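Local coordinates for protein signal recognition particle receptor FtsY (Sulfolobus acidocaldarius, PDB 5L3S) that serves as the receptor for the signal recognition particle, joining a helical-bundle domain to a P-loop nucleotide-binding domain of the SRP54 type, at residues Leu221-Ala225 and Val250-Ala254; Ser131-Ser137 and Ile184-Asp190; Lys14-Glu20 and Ile56-Arg62. All coordinates share one frame; numbering follows the deposited sequence.

Contact 1 of 3, residues Leu221-Ala225 and Val250-Ala254; sequences LDSLA and VDADA. With GNP (phosphoaminophosphonic acid-guanylate ester), chain R.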
# COMPACT_ATOMS: atom_id res chain seq x y z
N LEU B 221 -5.09 4.18 -5.92
CA LEU B 221 -4.25 3.01 -5.68
C LEU B 221 -2.90 3.45 -5.09
O LEU B 221 -2.36 4.49 -5.47
CB LEU B 221 -4.03 2.19 -6.98
CG LEU B 221 -5.28 1.58 -7.63
CD1 LEU B 221 -5.00 0.99 -9.01
CD2 LEU B 221 -5.91 0.50 -6.72
N ASP B 222 -2.38 2.65 -4.16
CA ASP B 222 -1.08 2.87 -3.53
C ASP B 222 0.01 2.27 -4.41
O ASP B 222 0.00 1.07 -4.69
CB ASP B 222 -1.08 2.15 -2.16
CG ASP B 222 0.10 2.52 -1.27
OD1 ASP B 222 1.19 2.82 -1.79
OD2 ASP B 222 -0.09 2.52 -0.03
N SER B 223 0.98 3.08 -4.84
CA SER B 223 2.03 2.57 -5.72
C SER B 223 3.00 1.60 -5.04
O SER B 223 3.76 0.91 -5.72
CB SER B 223 2.82 3.69 -6.39
OG SER B 223 3.61 4.38 -5.45
N LEU B 224 3.00 1.56 -3.71
CA LEU B 224 3.81 0.56 -2.99
C LEU B 224 3.18 -0.82 -2.99
O LEU B 224 3.85 -1.81 -2.70
CB LEU B 224 4.07 0.98 -1.55
CG LEU B 224 5.22 1.95 -1.34
CD1 LEU B 224 5.17 2.49 0.09
CD2 LEU B 224 6.56 1.28 -1.64
N ALA B 225 1.90 -0.90 -3.34
CA ALA B 225 1.21 -2.18 -3.35
C ALA B 225 1.67 -3.06 -4.51
O ALA B 225 1.92 -2.57 -5.62
CB ALA B 225 -0.30 -1.97 -3.39
N VAL B 250 4.42 7.56 -4.77
CA VAL B 250 5.42 7.21 -5.77
C VAL B 250 6.79 7.66 -5.28
O VAL B 250 7.83 7.11 -5.67
CB VAL B 250 5.02 7.82 -7.13
CG1 VAL B 250 6.16 7.77 -8.13
CG2 VAL B 250 3.79 7.11 -7.67
N ASP B 251 6.79 8.63 -4.36
CA ASP B 251 8.05 9.12 -3.78
C ASP B 251 8.75 8.09 -2.86
O ASP B 251 9.89 8.29 -2.46
CB ASP B 251 7.86 10.44 -3.04
CG ASP B 251 6.73 10.38 -2.01
OD1 ASP B 251 5.59 9.99 -2.34
OD2 ASP B 251 6.99 10.72 -0.84
N ALA B 252 8.07 6.99 -2.55
CA ALA B 252 8.71 5.90 -1.79
C ALA B 252 9.58 4.99 -2.68
O ALA B 252 9.66 3.78 -2.44
CB ALA B 252 7.68 5.07 -1.09
N ASP B 253 10.22 5.56 -3.70
CA ASP B 253 11.08 4.80 -4.61
C ASP B 253 10.30 3.67 -5.30
O ASP B 253 10.87 2.66 -5.71
CB ASP B 253 12.30 4.24 -3.87
CG ASP B 253 13.38 3.72 -4.81
OD1 ASP B 253 13.51 4.28 -5.91
OD2 ASP B 253 14.08 2.74 -4.45
N ALA B 254 9.00 3.87 -5.44
CA ALA B 254 8.12 2.90 -6.08
C ALA B 254 8.07 3.14 -7.58
O ALA B 254 7.87 4.27 -8.02
CB ALA B 254 6.72 3.03 -5.49
PG GNP R . -8.60 6.34 4.92
O1G GNP R . -9.60 7.46 4.76
O2G GNP R . -8.45 5.90 6.37
O3G GNP R . -8.93 5.09 4.13
N3B GNP R . -7.17 6.86 4.43
PB GNP R . -7.00 7.67 3.03
O1B GNP R . -7.95 8.78 2.98
O2B GNP R . -7.13 6.73 1.91
O3A GNP R . -5.58 8.21 3.07
PA GNP R . -5.03 9.48 3.74
O1A GNP R . -5.27 10.68 2.87
O2A GNP R . -5.47 9.57 5.16
O5' GNP R . -3.47 9.30 3.67
C5' GNP R . -2.76 8.26 4.42
C4' GNP R . -1.32 8.70 4.63
O4' GNP R . -0.58 8.64 3.36
C3' GNP R . -1.17 10.12 5.13
O3' GNP R . -0.06 10.18 6.00
C2' GNP R . -0.87 10.91 3.85
O2' GNP R . -0.13 12.09 4.13
C1' GNP R . 0.05 9.89 3.17
N9 GNP R . 0.17 10.11 1.73
C8 GNP R . -0.83 10.28 0.80
N7 GNP R . -0.38 10.43 -0.43
C5 GNP R . 1.00 10.36 -0.29
C6 GNP R . 2.02 10.46 -1.26
O6 GNP R . 1.85 10.66 -2.47
N1 GNP R . 3.29 10.34 -0.70
C2 GNP R . 3.53 10.12 0.65
N2 GNP R . 4.80 10.02 1.04
N3 GNP R . 2.58 10.02 1.56
C4 GNP R . 1.35 10.16 1.03

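Contact 2 of 3, residues Ser131-Ser137 and Ile184-Asp190; sequences STIIAAS and IDVVLID. With GOL (glycerol), chain V.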
# COMPACT_ATOMS: atom_id res chain seq x y z
N SER B 131 -13.34 27.18 -8.80
CA SER B 131 -13.84 27.14 -7.42
C SER B 131 -14.22 25.71 -7.01
O SER B 131 -14.61 24.88 -7.85
CB SER B 131 -15.00 28.12 -7.21
OG SER B 131 -16.09 27.85 -8.08
N THR B 132 -14.07 25.38 -5.73
CA THR B 132 -14.26 24.01 -5.28
C THR B 132 -14.85 23.95 -3.88
O THR B 132 -14.56 24.81 -3.05
CB THR B 132 -12.91 23.26 -5.22
OG1 THR B 132 -12.06 23.88 -4.25
CG2 THR B 132 -12.21 23.26 -6.57
N ILE B 133 -15.65 22.94 -3.62
CA ILE B 133 -16.02 22.61 -2.24
C ILE B 133 -15.82 21.12 -2.05
O ILE B 133 -15.84 20.34 -3.01
CB ILE B 133 -17.47 22.99 -1.87
CG1 ILE B 133 -18.48 22.10 -2.59
CG2 ILE B 133 -17.74 24.47 -2.14
CD1 ILE B 133 -19.91 22.39 -2.19
N ILE B 134 -15.61 20.72 -0.80
CA ILE B 134 -15.36 19.33 -0.48
C ILE B 134 -16.54 18.79 0.32
O ILE B 134 -17.02 19.46 1.23
CB ILE B 134 -14.11 19.19 0.41
CG1 ILE B 134 -12.90 19.85 -0.27
CG2 ILE B 134 -13.86 17.73 0.78
CD1 ILE B 134 -11.67 19.98 0.61
N ALA B 135 -17.00 17.61 -0.06
CA ALA B 135 -17.98 16.86 0.72
C ALA B 135 -17.24 15.88 1.63
O ALA B 135 -16.53 14.98 1.14
CB ALA B 135 -18.91 16.11 -0.21
N ALA B 136 -17.42 16.03 2.93
CA ALA B 136 -16.82 15.13 3.92
C ALA B 136 -17.66 13.87 4.08
O ALA B 136 -18.30 13.66 5.11
CB ALA B 136 -16.67 15.85 5.26
N SER B 137 -17.66 13.03 3.05
CA SER B 137 -18.54 11.86 3.03
C SER B 137 -17.93 10.57 3.61
O SER B 137 -18.52 9.50 3.47
CB SER B 137 -19.09 11.62 1.62
OG SER B 137 -20.14 12.55 1.31
N ILE B 184 -20.60 27.05 -7.76
CA ILE B 184 -19.26 26.50 -7.54
C ILE B 184 -18.88 25.56 -8.70
O ILE B 184 -19.71 24.78 -9.16
CB ILE B 184 -19.22 25.72 -6.21
CG1 ILE B 184 -19.58 26.63 -5.03
CG2 ILE B 184 -17.86 25.03 -5.98
CD1 ILE B 184 -18.81 27.93 -4.99
N ASP B 185 -17.64 25.65 -9.16
CA ASP B 185 -17.20 24.90 -10.34
C ASP B 185 -17.12 23.40 -10.09
O ASP B 185 -17.50 22.59 -10.95
CB ASP B 185 -15.84 25.40 -10.84
CG ASP B 185 -15.88 26.81 -11.38
OD1 ASP B 185 -16.92 27.22 -11.95
OD2 ASP B 185 -14.86 27.52 -11.25
N VAL B 186 -16.60 23.02 -8.93
CA VAL B 186 -16.31 21.62 -8.66
C VAL B 186 -16.71 21.19 -7.25
O VAL B 186 -16.48 21.91 -6.28
CB VAL B 186 -14.80 21.35 -8.84
CG1 VAL B 186 -14.46 19.92 -8.45
CG2 VAL B 186 -14.36 21.66 -10.28
N VAL B 187 -17.30 19.99 -7.14
CA VAL B 187 -17.44 19.32 -5.85
C VAL B 187 -16.56 18.07 -5.81
O VAL B 187 -16.60 17.25 -6.73
CB VAL B 187 -18.89 18.91 -5.58
CG1 VAL B 187 -18.99 18.03 -4.30
CG2 VAL B 187 -19.76 20.14 -5.48
N LEU B 188 -15.77 17.91 -4.74
CA LEU B 188 -14.93 16.73 -4.55
C LEU B 188 -15.46 15.94 -3.37
O LEU B 188 -15.52 16.47 -2.27
CB LEU B 188 -13.48 17.14 -4.26
CG LEU B 188 -12.87 18.04 -5.32
CD1 LEU B 188 -11.45 18.41 -4.96
CD2 LEU B 188 -12.90 17.31 -6.64
N ILE B 189 -15.82 14.68 -3.59
CA ILE B 189 -16.41 13.85 -2.56
C ILE B 189 -15.39 12.88 -1.97
O ILE B 189 -14.86 12.03 -2.69
CB ILE B 189 -17.62 13.08 -3.11
CG1 ILE B 189 -18.64 14.08 -3.68
CG2 ILE B 189 -18.25 12.21 -2.01
CD1 ILE B 189 -19.78 13.46 -4.48
N ASP B 190 -15.10 13.02 -0.68
CA ASP B 190 -14.23 12.07 0.02
C ASP B 190 -15.10 10.92 0.49
O ASP B 190 -16.25 11.14 0.87
CB ASP B 190 -13.54 12.75 1.22
CG ASP B 190 -12.28 12.00 1.71
OD1 ASP B 190 -11.89 10.99 1.07
OD2 ASP B 190 -11.68 12.43 2.71
C1 GOL V . -15.32 30.80 -12.68
O1 GOL V . -14.25 29.87 -12.58
C2 GOL V . -16.37 30.60 -11.58
O2 GOL V . -17.21 29.53 -11.92
C3 GOL V . -15.75 30.31 -10.22
O3 GOL V . -16.73 30.24 -9.19

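Contact 3 of 3, residues Lys14-Glu20 and Ile56-Arg62; sequences KYKTIKE and IGKKVSR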
# COMPACT_ATOMS: atom_id res chain seq x y z
N LYS B 14 22.20 -10.05 -45.75
CA LYS B 14 22.68 -8.82 -45.13
C LYS B 14 22.13 -8.71 -43.72
O LYS B 14 22.85 -8.42 -42.77
CB LYS B 14 22.24 -7.61 -45.96
CG LYS B 14 22.42 -7.78 -47.46
CD LYS B 14 21.81 -6.63 -48.24
CE LYS B 14 20.36 -6.40 -47.83
NZ LYS B 14 19.53 -7.64 -47.92
N TYR B 15 20.83 -8.95 -43.59
CA TYR B 15 20.16 -8.84 -42.30
C TYR B 15 19.98 -10.24 -41.71
O TYR B 15 19.67 -11.19 -42.43
CB TYR B 15 18.80 -8.16 -42.47
CG TYR B 15 18.79 -7.01 -43.46
CD1 TYR B 15 17.79 -6.90 -44.42
CD2 TYR B 15 19.78 -6.03 -43.43
CE1 TYR B 15 17.78 -5.86 -45.33
CE2 TYR B 15 19.77 -4.98 -44.34
CZ TYR B 15 18.77 -4.90 -45.28
OH TYR B 15 18.76 -3.86 -46.19
N LYS B 16 20.18 -10.36 -40.40
CA LYS B 16 20.00 -11.63 -39.70
C LYS B 16 18.57 -11.79 -39.20
O LYS B 16 17.92 -10.82 -38.82
CB LYS B 16 20.98 -11.79 -38.55
CG LYS B 16 22.41 -12.09 -38.97
CD LYS B 16 22.49 -13.36 -39.83
CE LYS B 16 23.93 -13.69 -40.17
NZ LYS B 16 24.04 -14.79 -41.19
N THR B 17 18.08 -13.03 -39.21
CA THR B 17 16.72 -13.32 -38.78
C THR B 17 16.67 -13.66 -37.28
O THR B 17 17.39 -14.53 -36.81
CB THR B 17 16.12 -14.47 -39.59
OG1 THR B 17 16.18 -14.16 -40.98
CG2 THR B 17 14.67 -14.71 -39.19
N ILE B 18 15.82 -12.97 -36.54
CA ILE B 18 15.70 -13.23 -35.11
C ILE B 18 14.99 -14.55 -34.85
O ILE B 18 13.90 -14.80 -35.36
CB ILE B 18 14.94 -12.11 -34.40
CG1 ILE B 18 15.68 -10.78 -34.55
CG2 ILE B 18 14.75 -12.46 -32.92
CD1 ILE B 18 14.94 -9.61 -33.92
N LYS B 19 15.64 -15.40 -34.05
CA LYS B 19 15.07 -16.67 -33.64
C LYS B 19 14.85 -16.63 -32.14
O LYS B 19 15.41 -15.77 -31.46
CB LYS B 19 16.03 -17.82 -33.96
CG LYS B 19 16.53 -17.84 -35.40
CD LYS B 19 15.38 -17.97 -36.37
CE LYS B 19 15.88 -17.93 -37.82
NZ LYS B 19 16.84 -19.01 -38.09
N GLU B 20 14.05 -17.56 -31.62
CA GLU B 20 13.73 -17.58 -30.19
C GLU B 20 14.98 -17.62 -29.33
O GLU B 20 15.09 -16.89 -28.35
CB GLU B 20 12.79 -18.72 -29.83
CG GLU B 20 12.25 -18.59 -28.40
CD GLU B 20 11.28 -19.69 -28.01
OE1 GLU B 20 11.14 -20.67 -28.77
OE2 GLU B 20 10.65 -19.56 -26.94
N ILE B 56 10.14 -12.74 -33.31
CA ILE B 56 10.52 -14.00 -33.94
C ILE B 56 10.21 -13.87 -35.43
O ILE B 56 9.05 -13.73 -35.81
CB ILE B 56 9.74 -15.22 -33.40
CG1 ILE B 56 10.04 -15.45 -31.92
CG2 ILE B 56 10.13 -16.48 -34.18
CD1 ILE B 56 11.48 -15.48 -31.63
N GLY B 57 11.25 -13.91 -36.25
CA GLY B 57 11.07 -13.85 -37.69
C GLY B 57 11.45 -12.52 -38.31
O GLY B 57 11.61 -12.42 -39.53
N LYS B 58 11.61 -11.49 -37.48
CA LYS B 58 12.00 -10.17 -37.96
C LYS B 58 13.48 -10.13 -38.31
O LYS B 58 14.30 -10.78 -37.66
CB LYS B 58 11.69 -9.09 -36.92
CG LYS B 58 10.23 -8.99 -36.51
CD LYS B 58 9.30 -8.76 -37.69
CE LYS B 58 7.88 -8.45 -37.23
NZ LYS B 58 6.93 -8.40 -38.38
N LYS B 59 13.82 -9.38 -39.36
CA LYS B 59 15.21 -9.26 -39.78
C LYS B 59 15.90 -8.14 -39.02
O LYS B 59 15.26 -7.24 -38.49
CB LYS B 59 15.28 -8.99 -41.28
CG LYS B 59 14.70 -10.10 -42.15
CD LYS B 59 14.76 -9.70 -43.61
CE LYS B 59 14.19 -10.78 -44.51
NZ LYS B 59 14.29 -10.41 -45.96
N VAL B 60 17.23 -8.20 -38.98
CA VAL B 60 18.03 -7.19 -38.28
C VAL B 60 19.46 -7.21 -38.81
O VAL B 60 19.96 -8.25 -39.21
CB VAL B 60 18.01 -7.43 -36.75
CG1 VAL B 60 18.72 -8.74 -36.41
CG2 VAL B 60 18.64 -6.27 -36.02
N SER B 61 20.10 -6.04 -38.82
CA SER B 61 21.47 -5.92 -39.32
C SER B 61 22.44 -6.79 -38.54
O SER B 61 22.24 -7.05 -37.35
CB SER B 61 21.93 -4.47 -39.29
OG SER B 61 23.29 -4.36 -39.67
N ARG B 62 23.51 -7.23 -39.21
CA ARG B 62 24.48 -8.14 -38.62
C ARG B 62 25.21 -7.56 -37.41
O ARG B 62 25.33 -8.22 -36.38
CB ARG B 62 25.48 -8.61 -39.67
CG ARG B 62 24.93 -9.64 -40.63
CD ARG B 62 25.86 -9.85 -41.82
NE ARG B 62 25.34 -10.87 -42.73
CZ ARG B 62 25.90 -11.19 -43.89
NH1 ARG B 62 27.00 -10.56 -44.29
NH2 ARG B 62 25.36 -12.13 -44.65

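Contact 1 of 3, residues Leu221-Ala225 and Val250-Ala254
Ser223 and Leu224 face the loop Val250-Ala254 with two different surfaces, one a hydroxyl and the other a forked pair of methyls. The Leu224 fork closes on the methyl of Ala252: CD1 lies 3.8 Å from Ala252 CB and CD2 4.0 Å from the same atom. CD2 also leans toward Ala254, whose CB is 4.2 Å from it. The leucine reaches these partners because CG stands beside the backbone N (chi1 -83°), which carries the branch end closer to the loop than its first bond alone would. Ser223 points at the loop directly. Its OG sits 3.4 Å from Ala254 CB and 3.5 Å from Val250 CG2, touching the methyls of both. No hydrogen bond crosses between the two segments; the direct contact is van der Waals packing, while the hydroxyl of Ser223 is bonded to the carbonyl oxygen of Thr248, just ahead of the loop.

Asp222 braces the turn, whereas Asp251 faces outward to the nucleotide. Asp222 accepts the N-H of Leu224 through OD1 at 2.9 Å, an Asx turn within the type I turn Asp222-Ala225, and its OD2 forms a salt bridge with Lys249. On the loop, Asp251 turns its carboxylate to the guanine of the bound phosphoaminophosphonic acid-guanylate ester: N1 donates to OD1 at 2.8 Å and N2 to OD2 at 3.0 Å, a two-pronged grip characteristic of the guanine-recognising TKxD motif, here Thr248-Asp251.

The turn leaves strand 216-222, which pairs with strand 244-248, and the loop leaves that second strand on its way to helix 258-266. Val250 packs against Trp289 and Arg293 of helix 287-295, Leu221 rests on helix 228-239, and the chain of another protein reaches Leu224, Asp251 and Asp253.

Contact 2 of 3, residues Ser131-Ser137 and Ile184-Asp190
Ser131 and Asp185 clasp each other where two neighbouring parallel strands begin, and regular backbone pairing follows from there to Asp190. In the pairing, Ile133 alternates its bonds, its N-H going to Val186 O at 3.0 Å and its O receiving Leu188 N at 3.0 Å; Ala135 repeats the pattern with Leu188 and Asp190. The strand axes cross at -23°.

The clasp is reciprocal. Ser131 N donates to Asp185 OD2 at 2.9 Å, meeting the carboxylate 31° out of its plane, and Asp185 N returns a bond to Ser131 OG at 2.9 Å. With chi1 near +59°, the hydroxyl stands where it can also bond O3 of a glycerol, probably from the crystallisation liquor. Lys100 forms a salt bridge with Asp185 OD1.

Apolar contacts gather on the face of Ile133, Ala135, Val187 and Ile189. Ile133 sends CG1 to Val187 CG2 at 3.7 Å, whereas its CG2 meets Ile184 CG2 at 3.9 Å, those side chains crossing near a right angle. Helix 168-181 covers this face, and helix 114-127 the one bearing Thr132, Leu188 and Asp190.

The chemistry thus changes along the strands: a solvent-accessible polar clasp, then an apolar centre, then Asp190, whose OD2 bonds Thr115 and whose side chain lies about 4 Å from a magnesium ion, consistent with a carboxylate placed for the nucleotide site of a P-loop fold.

Contact 3 of 3, residues Lys14-Glu20 and Ile56-Arg62
Ile18 makes the most regular bonds to the segment Ile56-Arg62: its N-H reaches Lys58 O at 2.9 Å in a nearly straight line (173°), and its own O receives Gly57 N at 2.9 Å. Its CG1 lies against the same carbonyl, 3.4 Å from Lys58 O, and 4.1 Å from Val60 CG1, the two hydrophobic side chains crossing at about a right angle. Val60 offers that branch because its CG1 sits between its backbone N and carbonyl carbon (chi1 66°). Val60 also pairs with Lys16 in the antiparallel register, though one of those bonds is weak and the other doubtfully short.

Toward the ends, side chains lie against backbone as well as other side chains. Ile56 CD1 comes 3.3 Å from Glu20 N, with Glu20 CB farther off. Arg62 CG is 3.2 Å from Lys14 O, one guanidinium face lies over Lys14 CA, and the chain crosses Lys16 obliquely. This leaves Lys16 NZ 4.4 Å from Arg62 NE, like charges on an exposed edge that probably repel mildly.

Partners outside the segments take up polar groups near the strand ends: Asp22 accepts Lys19 N, Glu64 accepts Ser61 N, and Lys52 forms a salt bridge with Glu20. Gly57, with its positive phi of 106°, turns the chain out of helix 41-55 toward strand 59-61. Leu23 of helix 20-36 packs against Ile18 and Ile56, and the two-stranded sheet sits at the junctions with helices 20-36 and 41-55, at one end of the bundle.

Overall arrangement
Contacts 1 and 2 are buried and both reach the same mixed sheet of the nucleotide-binding domain, contact 2 within it and contact 1 at the strand ends, their centres 26 Å apart; contact 3 is a surface pairing in the helical-bundle domain, its nearest atoms about 29 Å from contact 1 and its centre 57 Å from that of contact 2. Contact 2 joins neighbouring strands through continuous backbone bonding, whereas contact 1 has no hydrogen bond across it. Contact 3 is again backbone-paired, but antiparallel, short and fringed with lysines and an arginine. In contacts 1 and 2 an aspartate faces the nucleotide site: Asp251 bonds the guanine, Asp190 lies near the magnesium ion.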